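Local coordinates for uncharacterized protein (Eubacterium siraeum, PDB 4NZK), which is of unknown function but belongs to the DHHW family of the SGNH hydrolase clan, which is consistent with a hydrolase-like role, at residues 60-71 with 206-216. Sequence-based numbering, arbitrary orientation.
Sequences NGQLVVDIDGHT and FTEYNERIKND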
loop_
_atom_site.group_PDB
_atom_site.type_symbol
_atom_site.label_atom_id
_atom_site.label_comp_id
_atom_site.label_asym_id
_atom_site.label_seq_id
_atom_site.Cartn_x
_atom_site.Cartn_y
_atom_site.Cartn_z
ATOM N N ASN A 60 17.019 14.567 7.177
ATOM C CA ASN A 60 16.531 13.236 7.520
ATOM C C ASN A 60 16.041 12.497 6.282
ATOM O O ASN A 60 15.123 11.720 6.358
ATOM C CB ASN A 60 15.450 13.307 8.596
ATOM C CG ASN A 60 15.078 11.945 9.143
ATOM O OD1 ASN A 60 15.959 11.086 9.366
ATOM N ND2 ASN A 60 13.783 11.727 9.383
ATOM N N GLY A 61 16.698 12.730 5.154
ATOM C CA GLY A 61 16.337 12.045 3.900
ATOM C C GLY A 61 15.117 12.569 3.197
ATOM O O GLY A 61 14.657 11.953 2.235
ATOM N N GLN A 62 14.611 13.713 3.660
ATOM C CA GLN A 62 13.424 14.345 3.116
ATOM C C GLN A 62 13.793 15.696 2.519
ATOM O O GLN A 62 14.726 16.365 2.939
ATOM C CB GLN A 62 12.369 14.586 4.203
ATOM C CG GLN A 62 12.217 13.483 5.233
ATOM C CD GLN A 62 11.844 12.152 4.633
ATOM O OE1 GLN A 62 10.882 12.052 3.879
ATOM N NE2 GLN A 62 12.587 11.113 4.998
ATOM N N LEU A 63 12.989 16.117 1.565
ATOM C CA LEU A 63 13.024 17.480 1.030
ATOM C C LEU A 63 11.715 18.162 1.380
ATOM O O LEU A 63 10.635 17.657 1.083
ATOM C CB LEU A 63 13.169 17.412 -0.495
ATOM C CG LEU A 63 13.098 18.738 -1.281
ATOM C CD1 LEU A 63 14.293 19.621 -0.950
ATOM C CD2 LEU A 63 12.999 18.546 -2.787
ATOM N N VAL A 64 11.828 19.335 1.995
ATOM C CA VAL A 64 10.717 20.214 2.204
ATOM C C VAL A 64 10.849 21.323 1.178
ATOM O O VAL A 64 11.863 22.018 1.132
ATOM C CB VAL A 64 10.710 20.781 3.607
ATOM C CG1 VAL A 64 9.551 21.763 3.769
ATOM C CG2 VAL A 64 10.594 19.663 4.611
ATOM N N VAL A 65 9.824 21.488 0.351
ATOM C CA VAL A 65 9.899 22.460 -0.740
ATOM C C VAL A 65 8.512 22.945 -1.121
ATOM O O VAL A 65 7.541 22.217 -0.978
ATOM C CB VAL A 65 10.614 21.803 -1.944
ATOM C CG1 VAL A 65 9.855 20.577 -2.429
ATOM C CG2 VAL A 65 10.913 22.784 -3.074
ATOM N N ASP A 66 8.418 24.211 -1.544
ATOM C CA ASP A 66 7.147 24.734 -2.005
ATOM C C ASP A 66 7.025 24.584 -3.519
ATOM O O ASP A 66 7.934 24.933 -4.282
ATOM C CB ASP A 66 6.979 26.203 -1.590
ATOM C CG ASP A 66 6.775 26.396 -0.087
ATOM O OD1 ASP A 66 6.897 25.438 0.688
ATOM O OD2 ASP A 66 6.495 27.544 0.328
ATOM N N ILE A 67 5.905 24.034 -3.941
ATOM C CA ILE A 67 5.635 23.819 -5.364
ATOM C C ILE A 67 4.248 24.357 -5.661
ATOM O O ILE A 67 3.269 23.920 -5.051
ATOM C CB ILE A 67 5.654 22.321 -5.719
ATOM C CG1 ILE A 67 6.983 21.669 -5.341
ATOM C CG2 ILE A 67 5.409 22.125 -7.219
ATOM C CD1 ILE A 67 6.982 20.144 -5.485
ATOM N N ASP A 68 4.179 25.331 -6.569
ATOM C CA ASP A 68 2.899 25.914 -6.971
ATOM C C ASP A 68 2.069 26.355 -5.765
ATOM O O ASP A 68 0.862 26.090 -5.676
ATOM C CB ASP A 68 2.132 24.906 -7.847
ATOM C CG ASP A 68 2.868 24.584 -9.168
ATOM O OD1 ASP A 68 3.572 25.480 -9.722
ATOM O OD2 ASP A 68 2.725 23.434 -9.655
ATOM N N GLY A 69 2.753 27.016 -4.824
ATOM C CA GLY A 69 2.104 27.603 -3.650
ATOM C C GLY A 69 1.784 26.656 -2.504
ATOM O O GLY A 69 1.160 27.074 -1.526
ATOM N N HIS A 70 2.191 25.381 -2.601
ATOM C CA HIS A 70 1.930 24.411 -1.525
ATOM C C HIS A 70 3.248 23.778 -1.087
ATOM O O HIS A 70 4.110 23.494 -1.904
ATOM C CB HIS A 70 0.974 23.275 -1.946
ATOM C CG HIS A 70 -0.495 23.599 -1.843
ATOM N ND1 HIS A 70 -1.151 23.764 -0.639
ATOM C CD2 HIS A 70 -1.445 23.716 -2.800
ATOM C CE1 HIS A 70 -2.431 23.999 -0.860
ATOM N NE2 HIS A 70 -2.636 23.976 -2.164
ATOM N N THR A 71 3.366 23.544 0.201
ATOM C CA THR A 71 4.548 22.897 0.743
ATOM C C THR A 71 4.385 21.390 0.651
ATOM O O THR A 71 3.374 20.804 1.082
ATOM C CB THR A 71 4.761 23.290 2.208
ATOM O OG1 THR A 71 4.868 24.724 2.293
ATOM C CG2 THR A 71 6.026 22.643 2.778
ATOM N N PHE A 206 8.827 13.261 10.062
ATOM C CA PHE A 206 9.984 12.855 9.247
ATOM C C PHE A 206 10.887 14.044 8.886
ATOM O O PHE A 206 12.069 13.861 8.640
ATOM C CB PHE A 206 9.561 12.155 7.964
ATOM C CG PHE A 206 9.322 10.675 8.075
ATOM C CD1 PHE A 206 8.446 10.133 8.982
ATOM C CD2 PHE A 206 9.973 9.833 7.208
ATOM C CE1 PHE A 206 8.198 8.770 9.004
ATOM C CE2 PHE A 206 9.772 8.464 7.239
ATOM C CZ PHE A 206 8.860 7.933 8.129
ATOM N N THR A 207 10.328 15.247 8.790
ATOM C CA THR A 207 11.112 16.444 8.480
ATOM C C THR A 207 11.638 17.124 9.759
ATOM O O THR A 207 12.031 18.277 9.737
ATOM C CB THR A 207 10.273 17.454 7.671
ATOM O OG1 THR A 207 9.164 17.910 8.481
ATOM C CG2 THR A 207 9.805 16.787 6.338
ATOM N N GLU A 208 11.628 16.379 10.858
ATOM C CA GLU A 208 12.071 16.864 12.156
ATOM C C GLU A 208 11.215 18.063 12.601
ATOM O O GLU A 208 11.703 19.093 13.084
ATOM C CB GLU A 208 13.582 17.152 12.176
ATOM C CG GLU A 208 14.477 16.148 11.440
ATOM C CD GLU A 208 14.325 14.693 11.877
ATOM O OE1 GLU A 208 13.183 14.179 11.830
ATOM O OE2 GLU A 208 15.359 14.036 12.219
ATOM N N TYR A 209 9.901 17.884 12.425
ATOM C CA TYR A 209 8.878 18.821 12.828
ATOM C C TYR A 209 9.028 20.206 12.170
ATOM O O TYR A 209 9.011 21.274 12.833
ATOM C CB TYR A 209 8.784 18.824 14.372
ATOM C CG TYR A 209 8.369 17.453 14.927
ATOM C CD1 TYR A 209 7.101 16.984 14.694
ATOM C CD2 TYR A 209 9.253 16.612 15.598
ATOM C CE1 TYR A 209 6.669 15.761 15.119
ATOM C CE2 TYR A 209 8.847 15.355 16.046
ATOM C CZ TYR A 209 7.533 14.933 15.804
ATOM O OH TYR A 209 7.040 13.710 16.200
ATOM N N ASN A 210 9.203 20.197 10.847
ATOM C CA ASN A 210 9.249 21.441 10.087
ATOM C C ASN A 210 7.836 22.050 10.060
ATOM O O ASN A 210 6.883 21.438 9.562
ATOM C CB ASN A 210 9.764 21.179 8.659
ATOM C CG ASN A 210 10.106 22.463 7.924
ATOM O OD1 ASN A 210 9.283 23.365 7.838
ATOM N ND2 ASN A 210 11.325 22.570 7.430
ATOM N N GLU A 211 7.713 23.265 10.596
ATOM C CA GLU A 211 6.410 23.923 10.744
ATOM C C GLU A 211 5.738 24.196 9.420
ATOM O O GLU A 211 4.510 24.280 9.372
ATOM C CB GLU A 211 6.526 25.213 11.596
ATOM C CG GLU A 211 6.924 24.905 13.023
ATOM C CD GLU A 211 5.981 23.902 13.714
ATOM O OE1 GLU A 211 4.754 24.130 13.626
ATOM O OE2 GLU A 211 6.453 22.897 14.348
ATOM N N ARG A 212 6.513 24.290 8.346
ATOM C CA ARG A 212 5.932 24.520 7.021
ATOM C C ARG A 212 4.987 23.393 6.637
ATOM O O ARG A 212 4.007 23.615 5.935
ATOM C CB ARG A 212 6.993 24.695 5.954
ATOM C CG ARG A 212 7.877 25.911 6.113
ATOM C CD ARG A 212 9.174 25.792 5.373
ATOM N NE ARG A 212 8.965 25.664 3.942
ATOM C CZ ARG A 212 9.929 25.423 3.057
ATOM N NH1 ARG A 212 11.192 25.232 3.442
ATOM N NH2 ARG A 212 9.617 25.343 1.773
ATOM N N ILE A 213 5.307 22.166 7.083
ATOM C CA ILE A 213 4.463 21.012 6.806
ATOM C C ILE A 213 3.166 21.111 7.581
ATOM O O ILE A 213 2.077 20.948 7.021
ATOM C CB ILE A 213 5.202 19.674 7.146
ATOM C CG1 ILE A 213 6.411 19.474 6.237
ATOM C CG2 ILE A 213 4.279 18.488 7.057
ATOM C CD1 ILE A 213 6.099 19.254 4.779
ATOM N N LYS A 214 3.275 21.421 8.879
ATOM C CA LYS A 214 2.083 21.500 9.742
ATOM C C LYS A 214 1.138 22.600 9.288
ATOM O O LYS A 214 -0.081 22.478 9.429
ATOM C CB LYS A 214 2.511 21.707 11.221
ATOM C CG LYS A 214 1.388 21.782 12.248
ATOM C CD LYS A 214 1.932 22.247 13.587
ATOM C CE LYS A 214 0.807 22.538 14.572
ATOM N NZ LYS A 214 -0.080 21.354 14.739
ATOM N N ASN A 215 1.704 23.645 8.712
ATOM C CA ASN A 215 0.933 24.802 8.304
ATOM C C ASN A 215 0.268 24.680 6.946
ATOM O O ASN A 215 -0.459 25.591 6.548
ATOM C CB ASN A 215 1.807 26.049 8.354
ATOM C CG ASN A 215 2.202 26.427 9.792
ATOM O OD1 ASN A 215 1.526 26.066 10.759
ATOM N ND2 ASN A 215 3.282 27.173 9.923
ATOM N N ASP A 216 0.451 23.539 6.270
ATOM C CA ASP A 216 -0.160 23.333 4.941
ATOM C C ASP A 216 -0.763 21.905 4.850
ATOM O O ASP A 216 -0.298 21.027 4.143
ATOM C CB ASP A 216 0.876 23.649 3.858
ATOM C CG ASP A 216 0.254 24.021 2.510
ATOM O OD1 ASP A 216 -0.983 23.880 2.319
ATOM O OD2 ASP A 216 1.023 24.465 1.622
HETATM O O HOH W 1 6.865 27.528 3.017
HETATM O O HOH W 2 3.601 25.967 4.647
HETATM O O HOH W 3 2.812 26.735 1.697
#
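The beta hairpin of strands 62-67 and 70-75, part of a three-stranded antiparallel sheet at the periphery of the chain, packs one face against the short helix 211-214 and its flanking turns, with V64, D66 and T71 meeting R212 and D216. A type I' turn from I67 to H70 closes the hairpin and brings D66 beside T71. A bend near the end of the R212 chain (chi3 62°) lays its guanidinium against V64, with an edge to D66; arginine suits the place because one flat group offers both a face and N-H donors. V64, a beta-branched residue suited to a strand, sets CG1 over the centre of that face, 3.7 Å from R212 CZ. At the edge R212 NH2 forms a salt bridge with D66 OD1 (2.9 Å), while R212 NH1 bonds the carbonyl of D55 on the neighbouring strand. D66 OD1 also accepts from T71 OG1 at 2.7 Å, the two donors coming from opposite faces of the carboxylate; the threonine's methyl meanwhile packs on R212 CB.

At the N-terminal end of the helix, N210 is the N-cap, its OD1 accepting from R212 N, and V64 CG2 presses tightly on T207 CG2 (3.4 Å). In the turn joining strands 53-59 and 62-67, N60 ND2 donates almost straight to F206 O (2.8 Å).

D216 brings a carboxylate to the returning strand, and an alanine here would probably leave the T71 N-H without its acceptor. D216 OD2 takes T71 N at 2.9 Å, from above the carboxylate plane.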